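Local coordinates for cytoplasmic protein (PDB 7LPO) that probably cleaves glucose from steryl glucosides, acting as a fungal sterylglucosidase of glycoside hydrolase family 5, at residues P76-L79 with D80-S83; S107-A111 with G112-Y116; A176-H180 with C181-S185; S188-P191 with Q192-P195; K342-D345 with V346-S350. All coordinates share one frame; numbering follows the deposited sequence.

Interaction 1. Residues P76-L79 with D80-S83; sequences PLNL and DDGS
Asn78 and Asp81 form a polar, side-chain-to-backbone turn contact at the surface, in the loop that leads from helix 61-66 to helix 83-93. The carboxamide of Asn78 turns forward over the residues that follow, because its CG stands anti to the backbone N (chi1 -169°). Its OD1 accepts the backbone N of Asp80 at 2.7 Å, with the donor in the carbonyl plane. A second, weak bond reaches the same oxygen from the backbone N of Asp81 at 3.2 Å, so one side-chain atom holds two successive peptides. The flat end groups of Asn78 and Asp81 lie stacked with planes 21° apart, and Asn78 CG is 3.4 Å from Asp81 OD2. Asp81 in turn makes an Asx turn: its OD1 receives the backbone N of Ser83 at 2.8 Å, from above the carboxylate plane. Two waters complete the network. One bridges Asn78 N to Ser83 OG, while the other, bound to Asn78 O, reaches Gly82 N only weakly. Asn74, just before the segment, accepts from Leu79 N and donates to Asp80 OD2. The apolar side chains face two neighbouring helices: Leu79 packs on Tyr123, Ala126 and Lys130 of helix 118-133, and Leu77 settles on Ala84, His87 and Leu88 of helix 83-93.

Interaction 2. Residues S107-A111 with G112-Y116; sequences SLEHA and GPKEY
Glu109 starts a pair of beta turns and sends its side chain to Lys114 and Tyr116, in the connection between strand 98-104 and helix 118-133 of the TIM-barrel fold expected for this family. A type I turn runs from Glu109 to Gly112, closed by a weak bond from Gly112 N to Glu109 O, and a type II turn follows from Gly112 to Glu115. From CB, the Glu109 chain leaves anti to the backbone N (chi1 -157°) and stays extended, which carries it alongside the second turn. Its CG comes within 3.2 Å of the carbonyl O of Gly112. The CD atom lies 3.6 Å from Tyr116 CE1, with the carboxylate running alongside the tyrosine ring and inclined to it by 37°. At the tip, OE2 accepts the backbone N of Lys114 at 2.6 Å through its anti lone pair, in a nearly straight bond (167° at the hydrogen). A water links OE2 to Tyr116 OH, though both of its distances are so short that its exact position is doubtful. The other oxygen, OE1, accepts Trp105 NE1, so both oxygens of the buried carboxylate are held. Within the turns, Ala111 CB rests 3.6 Å from Glu115 CB, and a second water bridges Ala111 N to Glu115 O. Where the chain returns to the helix, Tyr116 CA approaches Leu108 O at 3.2 Å in a CA-H...O contact.

Interaction 3. Residues A176-H180 with C181-S185; sequences AAYLH and CEWPS
Tyr178 and Trp183 form a T-shaped (edge-to-face) aromatic pair across a short 3-10 turn at His180 and Cys181, in the long loop between helices 159-163 and 206-221. The packing is close here. Trp183 CZ3 stands over the centre of the tyrosine ring, 3.8 Å from Tyr178 CD1, and the planes meet at 88°. With its CG anti to the backbone N (chi1 176°), Trp183 swings its indole back toward the preceding chain and presents the six-membered ring edge first. Pro184, which follows through a cis peptide bond, covers part of one indole face with its CB. Phe194 meets the indole edge-to-face, while the His180 ring stacks on the same phenylalanine. Leu179 O takes the backbone N of Glu182 at 3.0 Å, the donor standing well above the carbonyl plane. Leu179 and Glu182 also run side by side; the carboxylate of Glu182 is held beyond the turn by Arg58, Thr172 and Trp62, and Leu179 leans on Trp62.

The other side is looser. Trp183 remains partly exposed, and the bond from its backbone N to His180 O is weak at 3.4 Å. Between the two backbone arms sits a water that donates to Leu179 O at 3.1 Å and, weakly, to Glu182 O.

Interaction 4. Residues S188-P191 with Q192-P195; sequences SPKP and QDFP
Gln192 folds back over Lys190, the residue two places before it, at an exposed turn of the long loop ahead of helix 206-221. Its CG sits between the backbone N and the carbonyl carbon (chi1 64°), and a second bend at chi2 (-74°) brings the carboxamide over the preceding backbone. NE2 ends 3.2 Å from Lys190 CB, and OE1 lies 3.6 Å from Pro191 CD, against the proline ring. At Asp193 the contact becomes ionic. Its backbone N donates to Lys190 O at 2.8 Å, and its side chain runs alongside that of Lys190, pointing the same way. Lys190 NZ then bonds Asp193 OD2 at 2.9 Å as a salt bridge, approaching from above the carboxylate plane; bends at chi3 and chi4 of the lysine turn its ammonium group toward the aspartate. Phe194 follows with a backbone N-H...O bond to Pro191 O of 2.9 Å, and its CB is 3.2 Å from that same oxygen. Its ring leads away from the turn, while His180 NE2 also donates to Pro191 O. Two successive bonds, each to the carbonyl three residues back, are the signature of a 3-10 turn, and Pro191, at its start, is compatible with it, since neither of these bonds needs a hydrogen on the proline nitrogen.

Interaction 5. Residues K342-D345 with V346-S350; sequences KEDD and VKRGS
Asp345 grips Ser350 with both carboxylate oxygens where helix 342-348 gives way to helix 350-353. The aspartate CG stands anti to the backbone N (chi1 -164°), which sends the group along the helix toward its C-terminal end. OD1 accepts the backbone N of Ser350 at 2.9 Å, in a bond that is straight at the hydrogen (170°) but arrives 60° out of the carboxylate plane. OD2 takes Ser350 OG at 2.7 Å on its syn side, somewhat out of the carboxylate plane; the hydroxyl reaches it by lying anti to the serine carbonyl carbon. Gly349 occupies the N-cap position between the helices, and its N donates to Asp345 O at 2.8 Å. Asp344 and Arg348, one helical turn apart, run side by side on another face. Arg348 bends at chi3, and its NH2 comes to 3.6 Å from Asp344 OD2, a long salt bridge in which the two flat groups are clearly tilted. The guanidinium has further partners in Asp167 and Tyr162. Val346 lays CG2 3.4 Å from Lys342 O, beside the regular bond its N makes to that carbonyl. Asp345 OD1 also forms a salt bridge with Arg357. With that positive charge and the first N-H of a new helix both facing it, the buried carboxylate is probably stabilised as the anion, and it ties the two helices together across the break.

Overall arrangement
Interactions 3 and 4 form one unit: their centres are 8 Å apart, Trp183 O accepts Lys190 N at 2.7 Å, and residues 188-195 thus fold back on 176-185 within the same loop. The other contacts stand apart. Interactions 1 and 2 approach to about 9 Å between nearest atoms, and both rest side chains on helix 118-133. Interactions 2 and 5 come within about 8 Å; Trp355, which touches Pro113, follows closely after helix 350-353. Interaction 5 lies about 11 Å from interaction 3 at the nearest atoms. Interactions 1 and 5 are the most distant, their centres 40 Å apart.

Interaction 1. Residues P76-L79 with D80-S83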
loop_
_atom_site.group_PDB
_atom_site.type_symbol
_atom_site.label_atom_id
_atom_site.label_comp_id
_atom_site.label_asym_id
_atom_site.label_seq_id
_atom_site.Cartn_x
_atom_site.Cartn_y
_atom_site.Cartn_z
ATOM N N PRO A 76 -6.468 -13.601 4.501
ATOM C CA PRO A 76 -7.200 -12.652 5.353
ATOM C C PRO A 76 -8.538 -13.130 5.900
ATOM O O PRO A 76 -8.990 -12.601 6.911
ATOM C CB PRO A 76 -7.429 -11.451 4.414
ATOM C CG PRO A 76 -7.560 -12.090 3.044
ATOM C CD PRO A 76 -6.618 -13.301 3.063
ATOM N N LEU A 77 -9.164 -14.104 5.254
ATOM C CA LEU A 77 -10.505 -14.535 5.615
ATOM C C LEU A 77 -10.509 -16.013 5.980
ATOM O O LEU A 77 -9.944 -16.843 5.259
ATOM C CB LEU A 77 -11.468 -14.277 4.465
ATOM C CG LEU A 77 -11.781 -12.818 4.145
ATOM C CD1 LEU A 77 -12.678 -12.787 2.916
ATOM C CD2 LEU A 77 -12.430 -12.092 5.314
ATOM N N ASN A 78 -11.142 -16.335 7.104
ATOM C CA ASN A 78 -11.294 -17.719 7.526
ATOM C C ASN A 78 -12.446 -18.357 6.753
ATOM O O ASN A 78 -13.581 -17.868 6.791
ATOM C CB ASN A 78 -11.542 -17.792 9.026
ATOM C CG ASN A 78 -11.447 -19.205 9.553
ATOM O OD1 ASN A 78 -12.104 -20.114 9.051
ATOM N ND2 ASN A 78 -10.614 -19.401 10.556
ATOM N N LEU A 79 -12.150 -19.431 6.032
ATOM C CA LEU A 79 -13.141 -20.098 5.200
ATOM C C LEU A 79 -13.736 -21.328 5.874
ATOM O O LEU A 79 -14.567 -22.006 5.269
ATOM C CB LEU A 79 -12.519 -20.483 3.851
ATOM C CG LEU A 79 -11.959 -19.307 3.034
ATOM C CD1 LEU A 79 -11.210 -19.805 1.791
ATOM C CD2 LEU A 79 -13.035 -18.329 2.613
ATOM N N ASP A 80 -13.344 -21.620 7.114
ATOM C CA ASP A 80 -13.853 -22.785 7.824
ATOM C C ASP A 80 -14.975 -22.464 8.804
ATOM O O ASP A 80 -15.737 -23.371 9.157
ATOM C CB ASP A 80 -12.722 -23.478 8.599
ATOM C CG ASP A 80 -11.615 -23.998 7.692
ATOM O OD1 ASP A 80 -11.907 -24.356 6.531
ATOM O OD2 ASP A 80 -10.450 -24.043 8.140
ATOM N N ASP A 81 -15.107 -21.212 9.248
ATOM C CA ASP A 81 -15.992 -20.879 10.361
ATOM C C ASP A 81 -17.173 -20.004 9.960
ATOM O O ASP A 81 -17.906 -19.537 10.838
ATOM C CB ASP A 81 -15.194 -20.190 11.475
ATOM C CG ASP A 81 -14.591 -18.856 11.036
ATOM O OD1 ASP A 81 -14.926 -18.362 9.937
ATOM O OD2 ASP A 81 -13.771 -18.299 11.793
ATOM N N GLY A 82 -17.373 -19.761 8.667
ATOM C CA GLY A 82 -18.473 -18.946 8.198
ATOM C C GLY A 82 -18.259 -17.452 8.287
ATOM O O GLY A 82 -19.054 -16.695 7.710
ATOM N N SER A 83 -17.210 -16.995 8.973
ATOM C CA SER A 83 -17.000 -15.561 9.138
ATOM C C SER A 83 -16.675 -14.854 7.826
ATOM O O SER A 83 -16.912 -13.649 7.717
ATOM C CB SER A 83 -15.881 -15.311 10.153
ATOM O OG SER A 83 -14.674 -15.962 9.788
HETATM O O HOH W 1 -13.043 -14.429 8.053
HETATM O O HOH W 2 -16.053 -18.938 6.376
#

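Interaction 2. Residues S107-A111 with G112-Y116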
loop_
_atom_site.group_PDB
_atom_site.type_symbol
_atom_site.label_atom_id
_atom_site.label_comp_id
_atom_site.label_asym_id
_atom_site.label_seq_id
_atom_site.Cartn_x
_atom_site.Cartn_y
_atom_site.Cartn_z
ATOM N N SER A 107 4.766 -15.990 1.960
ATOM C CA SER A 107 3.685 -16.964 2.036
ATOM C C SER A 107 3.698 -17.925 0.854
ATOM O O SER A 107 3.125 -19.018 0.952
ATOM C CB SER A 107 2.331 -16.250 2.132
ATOM O OG SER A 107 1.996 -15.596 0.914
ATOM N N LEU A 108 4.374 -17.559 -0.235
ATOM C CA LEU A 108 4.454 -18.402 -1.418
ATOM C C LEU A 108 5.709 -19.264 -1.479
ATOM O O LEU A 108 5.684 -20.316 -2.129
ATOM C CB LEU A 108 4.405 -17.548 -2.690
ATOM C CG LEU A 108 3.143 -16.752 -2.991
ATOM C CD1 LEU A 108 3.372 -15.874 -4.231
ATOM C CD2 LEU A 108 1.938 -17.650 -3.197
ATOM N N GLU A 109 6.814 -18.855 -0.835
ATOM C CA GLU A 109 8.093 -19.537 -1.036
ATOM C C GLU A 109 8.887 -19.654 0.262
ATOM O O GLU A 109 10.121 -19.717 0.236
ATOM C CB GLU A 109 8.927 -18.817 -2.110
ATOM C CG GLU A 109 9.984 -19.658 -2.813
ATOM C CD GLU A 109 10.592 -18.955 -4.037
ATOM O OE1 GLU A 109 10.364 -17.748 -4.232
ATOM O OE2 GLU A 109 11.307 -19.607 -4.815
ATOM N N HIS A 110 8.198 -19.719 1.398
ATOM C CA HIS A 110 8.885 -19.813 2.683
ATOM C C HIS A 110 9.690 -21.096 2.815
ATOM O O HIS A 110 10.690 -21.126 3.544
ATOM C CB HIS A 110 7.877 -19.744 3.820
ATOM C CG HIS A 110 6.722 -20.679 3.654
ATOM N ND1 HIS A 110 6.779 -22.009 4.014
ATOM C CD2 HIS A 110 5.481 -20.475 3.154
ATOM C CE1 HIS A 110 5.622 -22.586 3.740
ATOM N NE2 HIS A 110 4.817 -21.678 3.218
ATOM N N ALA A 111 9.261 -22.170 2.152
ATOM C CA ALA A 111 9.928 -23.459 2.317
ATOM C C ALA A 111 11.348 -23.471 1.766
ATOM O O ALA A 111 12.157 -24.286 2.206
ATOM C CB ALA A 111 9.113 -24.566 1.640
ATOM N N GLY A 112 11.664 -22.608 0.812
ATOM C CA GLY A 112 12.977 -22.559 0.218
ATOM C C GLY A 112 12.877 -22.159 -1.236
ATOM O O GLY A 112 11.785 -22.127 -1.818
ATOM N N PRO A 113 14.018 -21.855 -1.861
ATOM C CA PRO A 113 13.997 -21.478 -3.283
ATOM C C PRO A 113 13.281 -22.502 -4.149
ATOM O O PRO A 113 13.639 -23.684 -4.151
ATOM C CB PRO A 113 15.482 -21.379 -3.659
ATOM C CG PRO A 113 16.227 -21.306 -2.380
ATOM C CD PRO A 113 15.376 -21.883 -1.291
ATOM N N LYS A 114 12.261 -22.054 -4.880
ATOM C CA LYS A 114 11.478 -22.869 -5.804
ATOM C C LYS A 114 10.679 -23.966 -5.114
ATOM O O LYS A 114 10.197 -24.888 -5.784
ATOM C CB LYS A 114 12.371 -23.468 -6.893
ATOM C CG LYS A 114 12.764 -22.433 -7.940
ATOM C CD LYS A 114 13.885 -22.905 -8.834
ATOM C CE LYS A 114 14.359 -21.771 -9.733
ATOM N NZ LYS A 114 15.186 -22.268 -10.875
ATOM N N GLU A 115 10.502 -23.872 -3.796
ATOM C CA GLU A 115 9.589 -24.724 -3.037
ATOM C C GLU A 115 8.337 -23.901 -2.764
ATOM O O GLU A 115 8.227 -23.230 -1.737
ATOM C CB GLU A 115 10.237 -25.197 -1.741
ATOM C CG GLU A 115 11.209 -26.347 -1.886
ATOM C CD GLU A 115 11.695 -26.861 -0.527
ATOM O OE1 GLU A 115 12.728 -26.352 -0.019
ATOM O OE2 GLU A 115 11.048 -27.778 0.036
ATOM N N TYR A 116 7.382 -23.938 -3.687
ATOM C CA TYR A 116 6.220 -23.068 -3.633
ATOM C C TYR A 116 5.100 -23.702 -2.814
ATOM O O TYR A 116 4.805 -24.894 -2.954
ATOM C CB TYR A 116 5.732 -22.750 -5.051
ATOM C CG TYR A 116 6.780 -22.089 -5.920
ATOM C CD1 TYR A 116 7.242 -20.810 -5.635
ATOM C CD2 TYR A 116 7.311 -22.746 -7.024
ATOM C CE1 TYR A 116 8.203 -20.202 -6.424
ATOM C CE2 TYR A 116 8.273 -22.154 -7.814
ATOM C CZ TYR A 116 8.712 -20.878 -7.511
ATOM O OH TYR A 116 9.670 -20.294 -8.297
HETATM O O HOH W 3 11.056 -18.683 -7.037
HETATM O O HOH W 4 6.747 -22.618 0.546
#

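Interaction 3. Residues A176-H180 with C181-S185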
loop_
_atom_site.group_PDB
_atom_site.type_symbol
_atom_site.label_atom_id
_atom_site.label_comp_id
_atom_site.label_asym_id
_atom_site.label_seq_id
_atom_site.Cartn_x
_atom_site.Cartn_y
_atom_site.Cartn_z
ATOM N N ALA A 176 21.159 -2.897 12.423
ATOM C CA ALA A 176 20.944 -3.027 10.989
ATOM C C ALA A 176 19.462 -3.065 10.649
ATOM O O ALA A 176 19.091 -2.759 9.517
ATOM C CB ALA A 176 21.643 -4.286 10.474
ATOM N N ALA A 177 18.620 -3.443 11.601
ATOM C CA ALA A 177 17.175 -3.349 11.475
ATOM C C ALA A 177 16.589 -3.317 12.878
ATOM O O ALA A 177 17.158 -3.893 13.812
ATOM C CB ALA A 177 16.591 -4.521 10.680
ATOM N N TYR A 178 15.448 -2.640 13.021
ATOM C CA TYR A 178 14.699 -2.622 14.270
ATOM C C TYR A 178 13.485 -3.522 14.090
ATOM O O TYR A 178 12.603 -3.229 13.275
ATOM C CB TYR A 178 14.272 -1.211 14.661
ATOM C CG TYR A 178 15.406 -0.313 15.062
ATOM C CD1 TYR A 178 16.427 -0.774 15.890
ATOM C CD2 TYR A 178 15.465 1.005 14.609
ATOM C CE1 TYR A 178 17.478 0.041 16.248
ATOM C CE2 TYR A 178 16.507 1.837 14.975
ATOM C CZ TYR A 178 17.507 1.349 15.793
ATOM O OH TYR A 178 18.545 2.164 16.166
ATOM N N LEU A 179 13.447 -4.612 14.843
ATOM C CA LEU A 179 12.331 -5.544 14.839
ATOM C C LEU A 179 11.447 -5.258 16.042
ATOM O O LEU A 179 11.945 -5.115 17.163
ATOM C CB LEU A 179 12.828 -6.987 14.898
ATOM C CG LEU A 179 13.326 -7.622 13.605
ATOM C CD1 LEU A 179 14.225 -6.697 12.829
ATOM C CD2 LEU A 179 14.050 -8.927 13.954
ATOM N N HIS A 180 10.138 -5.203 15.810
ATOM C CA HIS A 180 9.207 -4.952 16.900
ATOM C C HIS A 180 9.404 -5.942 18.046
ATOM O O HIS A 180 9.411 -5.559 19.223
ATOM C CB HIS A 180 7.782 -5.027 16.366
ATOM C CG HIS A 180 6.756 -4.549 17.338
ATOM N ND1 HIS A 180 5.402 -4.686 17.117
ATOM C CD2 HIS A 180 6.884 -3.923 18.531
ATOM C CE1 HIS A 180 4.740 -4.167 18.137
ATOM N NE2 HIS A 180 5.616 -3.694 19.006
ATOM N N CYS A 181 9.573 -7.219 17.726
ATOM C CA CYS A 181 9.657 -8.233 18.771
ATOM C C CYS A 181 11.006 -8.261 19.483
ATOM O O CYS A 181 11.125 -8.951 20.499
ATOM C CB CYS A 181 9.351 -9.614 18.184
ATOM S SG CYS A 181 10.663 -10.294 17.154
ATOM N N GLU A 182 12.014 -7.525 18.998
ATOM C CA GLU A 182 13.303 -7.431 19.676
ATOM C C GLU A 182 13.615 -5.993 20.071
ATOM O O GLU A 182 14.781 -5.599 20.145
ATOM C CB GLU A 182 14.422 -8.006 18.806
ATOM C CG GLU A 182 14.204 -9.475 18.425
ATOM C CD GLU A 182 15.427 -10.136 17.784
ATOM O OE1 GLU A 182 16.366 -9.420 17.378
ATOM O OE2 GLU A 182 15.445 -11.385 17.683
ATOM N N TRP A 183 12.582 -5.191 20.306
ATOM C CA TRP A 183 12.775 -3.813 20.738
ATOM C C TRP A 183 12.510 -3.699 22.228
ATOM O O TRP A 183 11.488 -4.215 22.696
ATOM C CB TRP A 183 11.837 -2.865 19.986
ATOM C CG TRP A 183 11.956 -1.470 20.501
ATOM C CD1 TRP A 183 11.362 -0.949 21.618
ATOM C CD2 TRP A 183 12.750 -0.421 19.940
ATOM N NE1 TRP A 183 11.744 0.362 21.786
ATOM C CE2 TRP A 183 12.586 0.711 20.762
ATOM C CE3 TRP A 183 13.585 -0.330 18.822
ATOM C CZ2 TRP A 183 13.223 1.915 20.500
ATOM C CZ3 TRP A 183 14.212 0.868 18.561
ATOM C CH2 TRP A 183 14.026 1.978 19.394
ATOM N N PRO A 184 13.363 -3.013 23.012
ATOM C CA PRO A 184 14.589 -2.315 22.591
ATOM C C PRO A 184 15.794 -3.239 22.492
ATOM O O PRO A 184 16.860 -2.833 22.044
ATOM C CB PRO A 184 14.798 -1.274 23.699
ATOM C CG PRO A 184 14.238 -1.934 24.932
ATOM C CD PRO A 184 13.118 -2.870 24.462
ATOM N N SER A 185 15.625 -4.484 22.913
ATOM C CA SER A 185 16.692 -5.463 22.810
ATOM C C SER A 185 16.080 -6.851 22.723
ATOM O O SER A 185 14.990 -7.096 23.245
ATOM C CB SER A 185 17.646 -5.394 24.006
ATOM O OG SER A 185 17.043 -5.974 25.150
HETATM O O HOH W 5 14.747 -3.842 17.551
#

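Interaction 4. Residues S188-P191 with Q192-P195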
loop_
_atom_site.group_PDB
_atom_site.type_symbol
_atom_site.label_atom_id
_atom_site.label_comp_id
_atom_site.label_asym_id
_atom_site.label_seq_id
_atom_site.Cartn_x
_atom_site.Cartn_y
_atom_site.Cartn_z
ATOM N N SER A 188 15.638 -8.399 26.277
ATOM C CA SER A 188 14.585 -7.862 27.140
ATOM C C SER A 188 13.594 -7.051 26.320
ATOM O O SER A 188 13.569 -5.814 26.382
ATOM C CB SER A 188 15.180 -7.017 28.266
ATOM O OG SER A 188 14.173 -6.667 29.201
ATOM N N PRO A 189 12.730 -7.720 25.562
ATOM C CA PRO A 189 11.821 -6.988 24.670
ATOM C C PRO A 189 10.720 -6.272 25.432
ATOM O O PRO A 189 10.196 -6.777 26.427
ATOM C CB PRO A 189 11.238 -8.080 23.763
ATOM C CG PRO A 189 12.092 -9.297 23.983
ATOM C CD PRO A 189 12.652 -9.177 25.369
ATOM N N LYS A 190 10.357 -5.091 24.935
ATOM C CA LYS A 190 9.198 -4.339 25.412
ATOM C C LYS A 190 8.417 -3.869 24.198
ATOM O O LYS A 190 8.380 -2.670 23.899
ATOM C CB LYS A 190 9.606 -3.142 26.270
ATOM C CG LYS A 190 10.043 -3.463 27.669
ATOM C CD LYS A 190 10.808 -2.270 28.256
ATOM C CE LYS A 190 10.217 -1.802 29.585
ATOM N NZ LYS A 190 9.051 -0.875 29.432
ATOM N N PRO A 191 7.783 -4.787 23.467
ATOM C CA PRO A 191 7.120 -4.381 22.211
ATOM C C PRO A 191 6.139 -3.237 22.383
ATOM O O PRO A 191 6.019 -2.400 21.481
ATOM C CB PRO A 191 6.414 -5.663 21.746
ATOM C CG PRO A 191 6.369 -6.554 22.966
ATOM C CD PRO A 191 7.600 -6.218 23.761
ATOM N N GLN A 192 5.442 -3.166 23.522
ATOM C CA GLN A 192 4.486 -2.090 23.751
ATOM C C GLN A 192 5.145 -0.714 23.743
ATOM O O GLN A 192 4.446 0.287 23.565
ATOM C CB GLN A 192 3.742 -2.325 25.072
ATOM C CG GLN A 192 4.610 -2.293 26.341
ATOM C CD GLN A 192 5.478 -3.536 26.522
ATOM O OE1 GLN A 192 5.200 -4.601 25.967
ATOM N NE2 GLN A 192 6.542 -3.395 27.300
ATOM N N ASP A 193 6.470 -0.643 23.889
ATOM C CA ASP A 193 7.199 0.619 23.846
ATOM C C ASP A 193 7.721 0.966 22.456
ATOM O O ASP A 193 8.426 1.970 22.312
ATOM C CB ASP A 193 8.392 0.582 24.809
ATOM C CG ASP A 193 7.997 0.828 26.260
ATOM O OD1 ASP A 193 6.795 1.035 26.543
ATOM O OD2 ASP A 193 8.902 0.813 27.123
ATOM N N PHE A 194 7.432 0.158 21.446
ATOM C CA PHE A 194 7.935 0.389 20.091
ATOM C C PHE A 194 7.514 1.775 19.605
ATOM O O PHE A 194 6.308 2.054 19.538
ATOM C CB PHE A 194 7.389 -0.705 19.173
ATOM C CG PHE A 194 8.191 -0.930 17.923
ATOM C CD1 PHE A 194 9.569 -0.927 17.949
ATOM C CD2 PHE A 194 7.554 -1.167 16.721
ATOM C CE1 PHE A 194 10.297 -1.133 16.795
ATOM C CE2 PHE A 194 8.275 -1.388 15.565
ATOM C CZ PHE A 194 9.645 -1.364 15.599
ATOM N N PRO A 195 8.449 2.673 19.291
ATOM C CA PRO A 195 8.050 4.041 18.928
ATOM C C PRO A 195 7.165 4.067 17.690
ATOM O O PRO A 195 7.340 3.291 16.748
ATOM C CB PRO A 195 9.387 4.759 18.684
ATOM C CG PRO A 195 10.398 3.966 19.433
ATOM C CD PRO A 195 9.913 2.532 19.402
#

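Interaction 5. Residues K342-D345 with V346-S350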
loop_
_atom_site.group_PDB
_atom_site.type_symbol
_atom_site.label_atom_id
_atom_site.label_comp_id
_atom_site.label_asym_id
_atom_site.label_seq_id
_atom_site.Cartn_x
_atom_site.Cartn_y
_atom_site.Cartn_z
ATOM N N LYS A 342 31.506 -17.682 7.168
ATOM C CA LYS A 342 31.471 -18.770 6.198
ATOM C C LYS A 342 30.910 -20.035 6.816
ATOM O O LYS A 342 30.078 -20.722 6.214
ATOM C CB LYS A 342 32.866 -19.049 5.667
ATOM C CG LYS A 342 33.415 -17.935 4.852
ATOM C CD LYS A 342 34.910 -18.089 4.722
ATOM C CE LYS A 342 35.622 -16.903 5.358
ATOM N NZ LYS A 342 35.743 -17.031 6.842
ATOM N N GLU A 343 31.394 -20.381 8.009
ATOM C CA GLU A 343 30.907 -21.578 8.682
ATOM C C GLU A 343 29.403 -21.504 8.867
ATOM O O GLU A 343 28.695 -22.502 8.675
ATOM C CB GLU A 343 31.622 -21.747 10.020
ATOM C CG GLU A 343 33.048 -22.245 9.851
ATOM C CD GLU A 343 33.986 -21.741 10.928
ATOM O OE1 GLU A 343 35.159 -21.453 10.600
ATOM O OE2 GLU A 343 33.552 -21.646 12.098
ATOM N N ASP A 344 28.889 -20.316 9.199
ATOM C CA ASP A 344 27.445 -20.167 9.318
ATOM C C ASP A 344 26.765 -20.211 7.956
ATOM O O ASP A 344 25.633 -20.689 7.852
ATOM C CB ASP A 344 27.113 -18.879 10.064
ATOM C CG ASP A 344 27.416 -18.989 11.546
ATOM O OD1 ASP A 344 27.227 -20.099 12.099
ATOM O OD2 ASP A 344 27.859 -17.985 12.149
ATOM N N ASP A 345 27.441 -19.774 6.895
ATOM C CA ASP A 345 26.850 -19.919 5.570
ATOM C C ASP A 345 26.719 -21.391 5.199
ATOM O O ASP A 345 25.681 -21.825 4.685
ATOM C CB ASP A 345 27.678 -19.184 4.523
ATOM C CG ASP A 345 26.913 -18.984 3.214
ATOM O OD1 ASP A 345 25.698 -18.666 3.289
ATOM O OD2 ASP A 345 27.513 -19.159 2.126
ATOM N N VAL A 346 27.770 -22.175 5.448
ATOM C CA VAL A 346 27.699 -23.606 5.179
ATOM C C VAL A 346 26.568 -24.229 5.974
ATOM O O VAL A 346 25.807 -25.051 5.457
ATOM C CB VAL A 346 29.042 -24.286 5.505
ATOM C CG1 VAL A 346 28.913 -25.790 5.327
ATOM C CG2 VAL A 346 30.148 -23.715 4.653
ATOM N N LYS A 347 26.434 -23.838 7.240
ATOM C CA LYS A 347 25.512 -24.508 8.147
ATOM C C LYS A 347 24.077 -24.042 7.952
ATOM O O LYS A 347 23.152 -24.866 7.958
ATOM C CB LYS A 347 25.949 -24.261 9.592
ATOM C CG LYS A 347 25.196 -25.072 10.628
ATOM C CD LYS A 347 25.621 -24.684 12.055
ATOM C CE LYS A 347 27.107 -25.001 12.314
ATOM N NZ LYS A 347 27.438 -25.186 13.766
ATOM N N ARG A 348 23.881 -22.730 7.785
ATOM C CA ARG A 348 22.564 -22.117 7.789
ATOM C C ARG A 348 22.221 -21.363 6.511
ATOM O O ARG A 348 21.069 -20.956 6.347
ATOM C CB ARG A 348 22.453 -21.122 8.951
ATOM C CG ARG A 348 22.425 -21.714 10.333
ATOM C CD ARG A 348 21.994 -20.634 11.333
ATOM N NE ARG A 348 23.134 -19.881 11.841
ATOM C CZ ARG A 348 23.221 -18.553 11.886
ATOM N NH1 ARG A 348 22.233 -17.783 11.445
ATOM N NH2 ARG A 348 24.314 -17.988 12.378
ATOM N N GLY A 349 23.185 -21.120 5.633
ATOM C CA GLY A 349 22.950 -20.324 4.451
ATOM C C GLY A 349 22.998 -21.137 3.182
ATOM O O GLY A 349 22.150 -22.002 2.960
ATOM N N SER A 350 23.985 -20.851 2.334
ATOM C CA SER A 350 24.174 -21.607 1.103
ATOM C C SER A 350 24.028 -23.110 1.318
ATOM O O SER A 350 23.343 -23.798 0.556
ATOM C CB SER A 350 25.555 -21.307 0.522
ATOM O OG SER A 350 25.742 -19.922 0.293
#